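Long-range contacts in RimK-related lysine biosynthesis protein (PDB 5K2M), which probably works as an ATP-grasp ligase of amino-acid biosynthesis in the LysX branch of the RimK family, binding ADP and magnesium: residues A[4-9]-A[48-53]; A[33-38]-A[61-66]. All blocks are in the same frame, centred on the assembly; numbering follows the deposited sequence.

Contact 1 (A[4-9]-A[48-53])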
loop_
_atom_site.group_PDB
_atom_site.type_symbol
_atom_site.label_atom_id
_atom_site.label_comp_id
_atom_site.label_asym_id
_atom_site.label_seq_id
_atom_site.Cartn_x
_atom_site.Cartn_y
_atom_site.Cartn_z
ATOM N N GLY A 4 26.974 -15.682 30.332
ATOM C CA GLY A 4 25.986 -16.664 29.892
ATOM C C GLY A 4 26.626 -17.980 29.474
ATOM O O GLY A 4 27.734 -17.992 28.930
ATOM N N ILE A 5 25.927 -19.090 29.709
ATOM C CA ILE A 5 26.323 -20.381 29.136
ATOM C C ILE A 5 25.126 -20.995 28.419
ATOM O O ILE A 5 24.134 -21.334 29.061
ATOM C CB ILE A 5 26.793 -21.373 30.223
ATOM C CG1 ILE A 5 27.928 -20.773 31.045
ATOM C CG2 ILE A 5 27.253 -22.676 29.598
ATOM C CD1 ILE A 5 28.385 -21.644 32.195
ATOM N N THR A 6 25.213 -21.170 27.100
ATOM C CA THR A 6 24.108 -21.797 26.361
ATOM C C THR A 6 24.364 -23.283 26.196
ATOM O O THR A 6 25.488 -23.697 25.913
ATOM C CB THR A 6 23.876 -21.177 24.984
ATOM O OG1 THR A 6 25.043 -21.349 24.191
ATOM C CG2 THR A 6 23.554 -19.715 25.104
ATOM N N TYR A 7 23.310 -24.075 26.362
ATOM C CA TYR A 7 23.451 -25.528 26.479
ATOM C C TYR A 7 22.193 -26.308 26.077
ATOM O O TYR A 7 21.063 -25.795 26.114
ATOM C CB TYR A 7 23.863 -25.896 27.908
ATOM C CG TYR A 7 22.772 -25.736 28.960
ATOM C CD1 TYR A 7 22.564 -24.524 29.622
ATOM C CD2 TYR A 7 21.978 -26.812 29.317
ATOM C CE1 TYR A 7 21.577 -24.399 30.589
ATOM C CE2 TYR A 7 20.992 -26.693 30.275
ATOM C CZ TYR A 7 20.794 -25.499 30.908
ATOM O OH TYR A 7 19.790 -25.434 31.849
ATOM N N THR A 8 22.417 -27.556 25.693
ATOM C CA THR A 8 21.352 -28.493 25.378
ATOM C C THR A 8 21.150 -29.386 26.589
ATOM O O THR A 8 20.059 -29.449 27.155
ATOM C CB THR A 8 21.730 -29.336 24.155
ATOM O OG1 THR A 8 22.163 -28.462 23.108
ATOM C CG2 THR A 8 20.540 -30.182 23.687
ATOM N N VAL A 9 22.220 -30.067 26.984
ATOM C CA VAL A 9 22.251 -30.799 28.238
ATOM C C VAL A 9 23.514 -30.341 28.952
ATOM O O VAL A 9 24.440 -29.828 28.317
ATOM C CB VAL A 9 22.233 -32.341 28.036
ATOM C CG1 VAL A 9 20.930 -32.795 27.380
ATOM C CG2 VAL A 9 23.412 -32.819 27.213
ATOM N N ILE A 48 29.248 -20.561 24.314
ATOM C CA ILE A 48 28.340 -21.347 23.480
ATOM C C ILE A 48 28.649 -22.838 23.630
ATOM O O ILE A 48 29.716 -23.287 23.213
ATOM C CB ILE A 48 28.484 -20.928 22.007
ATOM C CG1 ILE A 48 28.146 -19.442 21.837
ATOM C CG2 ILE A 48 27.597 -21.784 21.096
ATOM C CD1 ILE A 48 26.679 -19.093 21.996
ATOM N N ARG A 49 27.723 -23.598 24.219
ATOM C CA ARG A 49 27.958 -25.020 24.483
ATOM C C ARG A 49 26.839 -25.964 23.996
ATOM O O ARG A 49 26.784 -27.116 24.435
ATOM C CB ARG A 49 28.217 -25.245 25.973
ATOM C CG ARG A 49 29.425 -24.497 26.517
ATOM C CD ARG A 49 30.732 -25.001 25.917
ATOM N NE ARG A 49 30.909 -26.424 26.174
ATOM C CZ ARG A 49 31.983 -27.130 25.829
ATOM N NH1 ARG A 49 32.024 -28.427 26.112
ATOM N NH2 ARG A 49 33.015 -26.553 25.217
ATOM N N ASN A 50 25.999 -25.505 23.064
ATOM C CA ASN A 50 24.904 -26.332 22.535
ATOM C C ASN A 50 25.488 -27.619 21.902
ATOM O O ASN A 50 26.475 -27.546 21.181
ATOM C CB ASN A 50 24.093 -25.597 21.453
ATOM C CG ASN A 50 23.578 -24.217 21.876
ATOM O OD1 ASN A 50 22.373 -23.965 21.837
ATOM N ND2 ASN A 50 24.477 -23.305 22.197
ATOM N N VAL A 51 24.886 -28.787 22.138
ATOM C CA VAL A 51 25.403 -30.032 21.530
ATOM C C VAL A 51 25.256 -30.042 19.995
ATOM O O VAL A 51 26.108 -30.573 19.281
ATOM C CB VAL A 51 24.747 -31.290 22.141
ATOM C CG1 VAL A 51 25.259 -32.553 21.469
ATOM C CG2 VAL A 51 25.062 -31.368 23.622
ATOM N N SER A 52 24.180 -29.451 19.490
ATOM C CA SER A 52 23.987 -29.346 18.059
ATOM C C SER A 52 24.910 -28.261 17.504
ATOM O O SER A 52 24.887 -27.109 17.963
ATOM C CB SER A 52 22.527 -29.020 17.730
ATOM O OG SER A 52 22.403 -28.507 16.425
ATOM N N HIS A 53 25.705 -28.638 16.510
ATOM C CA HIS A 53 26.618 -27.713 15.872
ATOM C C HIS A 53 25.894 -26.512 15.249
ATOM O O HIS A 53 26.353 -25.373 15.353
ATOM C CB HIS A 53 27.434 -28.426 14.790
ATOM C CG HIS A 53 28.148 -27.482 13.875
ATOM N ND1 HIS A 53 29.191 -26.693 14.300
ATOM C CD2 HIS A 53 27.939 -27.166 12.573
ATOM C CE1 HIS A 53 29.610 -25.946 13.294
ATOM N NE2 HIS A 53 28.866 -26.215 12.236
HETATM O O HOH W 1 25.038 -28.784 25.772
#

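Contact 2 (A[33-38]-A[61-66])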
loop_
_atom_site.group_PDB
_atom_site.type_symbol
_atom_site.label_atom_id
_atom_site.label_comp_id
_atom_site.label_asym_id
_atom_site.label_seq_id
_atom_site.Cartn_x
_atom_site.Cartn_y
_atom_site.Cartn_z
ATOM N N ASP A 33 15.474 -23.559 25.498
ATOM C CA ASP A 33 14.139 -23.029 25.777
ATOM C C ASP A 33 14.163 -21.552 26.171
ATOM O O ASP A 33 13.196 -20.842 25.946
ATOM C CB ASP A 33 13.444 -23.820 26.895
ATOM C CG ASP A 33 13.139 -25.267 26.512
ATOM O OD1 ASP A 33 13.411 -25.702 25.359
ATOM O OD2 ASP A 33 12.615 -25.976 27.394
ATOM N N ASP A 34 15.256 -21.107 26.779
ATOM C CA ASP A 34 15.421 -19.708 27.202
ATOM C C ASP A 34 15.882 -18.768 26.085
ATOM O O ASP A 34 16.045 -17.561 26.322
ATOM C CB ASP A 34 16.453 -19.625 28.340
ATOM C CG ASP A 34 16.082 -20.485 29.531
ATOM O OD1 ASP A 34 14.898 -20.430 29.939
ATOM O OD2 ASP A 34 16.969 -21.215 30.043
ATOM N N LEU A 35 16.112 -19.298 24.884
ATOM C CA LEU A 35 16.628 -18.488 23.788
ATOM C C LEU A 35 15.522 -18.076 22.829
ATOM O O LEU A 35 14.958 -18.902 22.122
ATOM C CB LEU A 35 17.720 -19.252 23.044
ATOM C CG LEU A 35 18.917 -19.661 23.912
ATOM C CD1 LEU A 35 19.820 -20.631 23.171
ATOM C CD2 LEU A 35 19.683 -18.431 24.394
ATOM N N LEU A 36 15.244 -16.784 22.788
ATOM C CA LEU A 36 14.225 -16.243 21.922
ATOM C C LEU A 36 14.699 -14.882 21.417
ATOM O O LEU A 36 15.013 -13.992 22.205
ATOM C CB LEU A 36 12.917 -16.141 22.703
ATOM C CG LEU A 36 11.617 -15.718 22.015
ATOM C CD1 LEU A 36 11.350 -16.537 20.762
ATOM C CD2 LEU A 36 10.467 -15.843 23.006
ATOM N N PHE A 37 14.784 -14.717 20.104
ATOM C CA PHE A 37 15.295 -13.459 19.562
ATOM C C PHE A 37 14.333 -12.846 18.555
ATOM O O PHE A 37 13.593 -13.574 17.900
ATOM C CB PHE A 37 16.652 -13.680 18.904
ATOM C CG PHE A 37 17.723 -14.157 19.842
ATOM C CD1 PHE A 37 17.843 -15.507 20.152
ATOM C CD2 PHE A 37 18.656 -13.265 20.367
ATOM C CE1 PHE A 37 18.855 -15.957 20.984
ATOM C CE2 PHE A 37 19.667 -13.706 21.203
ATOM C CZ PHE A 37 19.763 -15.054 21.517
ATOM N N PRO A 38 14.327 -11.504 18.437
ATOM C CA PRO A 38 15.062 -10.557 19.262
ATOM C C PRO A 38 14.609 -10.591 20.706
ATOM O O PRO A 38 13.452 -10.876 20.984
ATOM C CB PRO A 38 14.711 -9.184 18.653
ATOM C CG PRO A 38 14.151 -9.474 17.309
ATOM C CD PRO A 38 13.515 -10.821 17.416
ATOM N N ARG A 61 25.399 -16.296 16.504
ATOM C CA ARG A 61 25.065 -15.199 15.608
ATOM C C ARG A 61 23.983 -14.300 16.188
ATOM O O ARG A 61 24.056 -13.089 16.048
ATOM C CB ARG A 61 24.618 -15.718 14.228
ATOM C CG ARG A 61 24.160 -14.621 13.266
ATOM C CD ARG A 61 25.334 -13.747 12.831
ATOM N NE ARG A 61 24.929 -12.557 12.086
ATOM C CZ ARG A 61 24.655 -11.375 12.626
ATOM N NH1 ARG A 61 24.311 -10.360 11.847
ATOM N NH2 ARG A 61 24.703 -11.198 13.941
ATOM N N LEU A 62 22.973 -14.897 16.817
ATOM C CA LEU A 62 21.891 -14.134 17.433
ATOM C C LEU A 62 22.343 -13.277 18.634
ATOM O O LEU A 62 21.956 -12.107 18.763
ATOM C CB LEU A 62 20.766 -15.084 17.834
ATOM C CG LEU A 62 19.977 -15.573 16.609
ATOM C CD1 LEU A 62 19.243 -16.876 16.894
ATOM C CD2 LEU A 62 19.032 -14.473 16.147
ATOM N N PHE A 63 23.172 -13.835 19.497
ATOM C CA PHE A 63 23.750 -13.038 20.576
ATOM C C PHE A 63 24.617 -11.886 20.045
ATOM O O PHE A 63 24.531 -10.765 20.564
ATOM C CB PHE A 63 24.506 -13.912 21.576
ATOM C CG PHE A 63 23.616 -14.512 22.625
ATOM C CD1 PHE A 63 22.966 -13.697 23.539
ATOM C CD2 PHE A 63 23.421 -15.886 22.702
ATOM C CE1 PHE A 63 22.123 -14.229 24.503
ATOM C CE2 PHE A 63 22.598 -16.427 23.671
ATOM C CZ PHE A 63 21.944 -15.593 24.576
ATOM N N GLU A 64 25.410 -12.144 19.003
ATOM C CA GLU A 64 26.177 -11.081 18.326
ATOM C C GLU A 64 25.239 -9.982 17.801
ATOM O O GLU A 64 25.557 -8.806 17.885
ATOM C CB GLU A 64 27.023 -11.647 17.176
ATOM C CG GLU A 64 28.160 -12.565 17.638
ATOM C CD GLU A 64 28.772 -13.419 16.533
ATOM O OE1 GLU A 64 28.224 -13.477 15.423
ATOM O OE2 GLU A 64 29.822 -14.050 16.770
ATOM N N SER A 65 24.070 -10.370 17.293
ATOM C CA SER A 65 23.102 -9.409 16.779
ATOM C C SER A 65 22.583 -8.529 17.910
ATOM O O SER A 65 22.137 -7.415 17.665
ATOM C CB SER A 65 21.930 -10.113 16.072
ATOM O OG SER A 65 20.992 -10.660 16.989
ATOM N N GLU A 66 22.627 -9.044 19.139
ATOM C CA GLU A 66 22.277 -8.262 20.325
ATOM C C GLU A 66 23.491 -7.520 20.922
ATOM O O GLU A 66 23.405 -6.994 22.026
ATOM C CB GLU A 66 21.637 -9.162 21.403
ATOM C CG GLU A 66 20.312 -9.815 21.027
ATOM C CD GLU A 66 19.190 -8.809 20.810
ATOM O OE1 GLU A 66 18.234 -9.133 20.079
ATOM O OE2 GLU A 66 19.260 -7.683 21.355
#

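Contact 1 (A[4-9]-A[48-53])
Thr6 and Ile48 pair in parallel with CA atoms 5.1 Å apart, and the two segments run in nearly the same direction, 27° apart. One backbone bond of the pairing runs from Arg49 N to Thr6 O, 2.8 Å; Thr6 also bonds to the backbone of Ile47. Thr6 OG1, placed between its own backbone N and carbonyl carbon (chi1 61°), turns to the same strand: it lies 3.5 Å from Ile48 CD1 and takes a weak second bond from Arg49 N.

Farther along, at Thr8 and Val51, a side chain serves as acceptor. Thr8 OG1 receives Val51 N-H at 2.9 Å with an angle of 152° at the hydrogen, while Thr8 CB rests 3.9 Å from Val51 CG2. An alanine here would probably leave Val51 N without this acceptor and Glu32 without its weak bond to OG1. A water completes the join, accepting from Thr8 N and donating to Val9 O and to Arg49 O, the last at 2.8 Å. Next to it, Val9 CG2 meets Val51 CG2 at 4.2 Å.

On the other face of the sheet from Thr6, Arg49 CG lies beside Ile5 CG2; the bent arginine leads away to a salt bridge with Glu14 and a hydrogen bond to Met246 O. A chain of another protein packs on Val51. The two segments belong to a parallel alpha/beta sheet in which strand 2-7 lies between 26-31 and 45-49; helix 12-24 covers Ile5 and Arg49, and helix 53-65 covers Thr6 and Ile48.

Contact 2 (A[33-38]-A[61-66])
A small aromatic cluster, centred on an edge-to-face pair, joins the short strand 36-37 to the C-terminal end of helix 53-65, with Phe37 reaching from the strand to Leu62 and Phe63 on the helix. The Phe37 ring presents its edge to the face of Phe63; the planes stand at 88° and the centroids are 5.0 Å apart. Phe37 CZ is the leading atom, 3.6 Å above the Phe63 plane and over its centre, in the T-shaped form of aromatic contact. One face of the Phe37 ring is taken by Leu62, whose CB sits 3.5 Å from the ring centroid and almost exactly on the normal, a CH-pi contact. Leu62 CD2 reaches back to Phe37 CB at 3.7 Å.

Helix and strand thus meet mostly through side chains, with no hydrogen bond between the two segments, while the strand spends its backbone elsewhere: Leu36 and Phe37 pair antiparallel with a strand of the second subunit, so that a sheet runs on across the interface. Tyr41 adds a third ring, edge-to-face with Phe63.

Leu35 approaches Phe63 at about a right angle, its CD2 3.6 Å from Phe63 CE2. At another part of the Phe37 rim, near the ring plane, lies Glu66 CG, 3.9 Å from Phe37 CD2. The Glu66 chain bends at chi2 (-65°), and its carboxylate comes beside the proline that follows a cis peptide bond: Glu66 OE1 lies 3.6 Å from Pro38 CA and accepts a weak hydrogen bond from Gly39 N.

The two contacts lie with centres about 13 Å apart on the same side of the chain's centre, and their segments alternate along the sequence: 4-9, 33-38, 48-53, 61-66. Strand 45-49 of contact 1 leads straight into helix 53-65, whose last turn enters contact 2, and strand 36-37 is the one preceding 45-49 in the chain. They also touch, since Thr6 CG2 packs on Phe63 CE2 at 3.7 Å and near Leu35 CD2. Packing is thus continuous from the parallel sheet, through Phe63 of the helix, to the strand 36-37 that pairs with the second subunit. Contact 1 is the nearer to the nucleotide site, the side chain of Val51 lying about 12 Å from a magnesium ion.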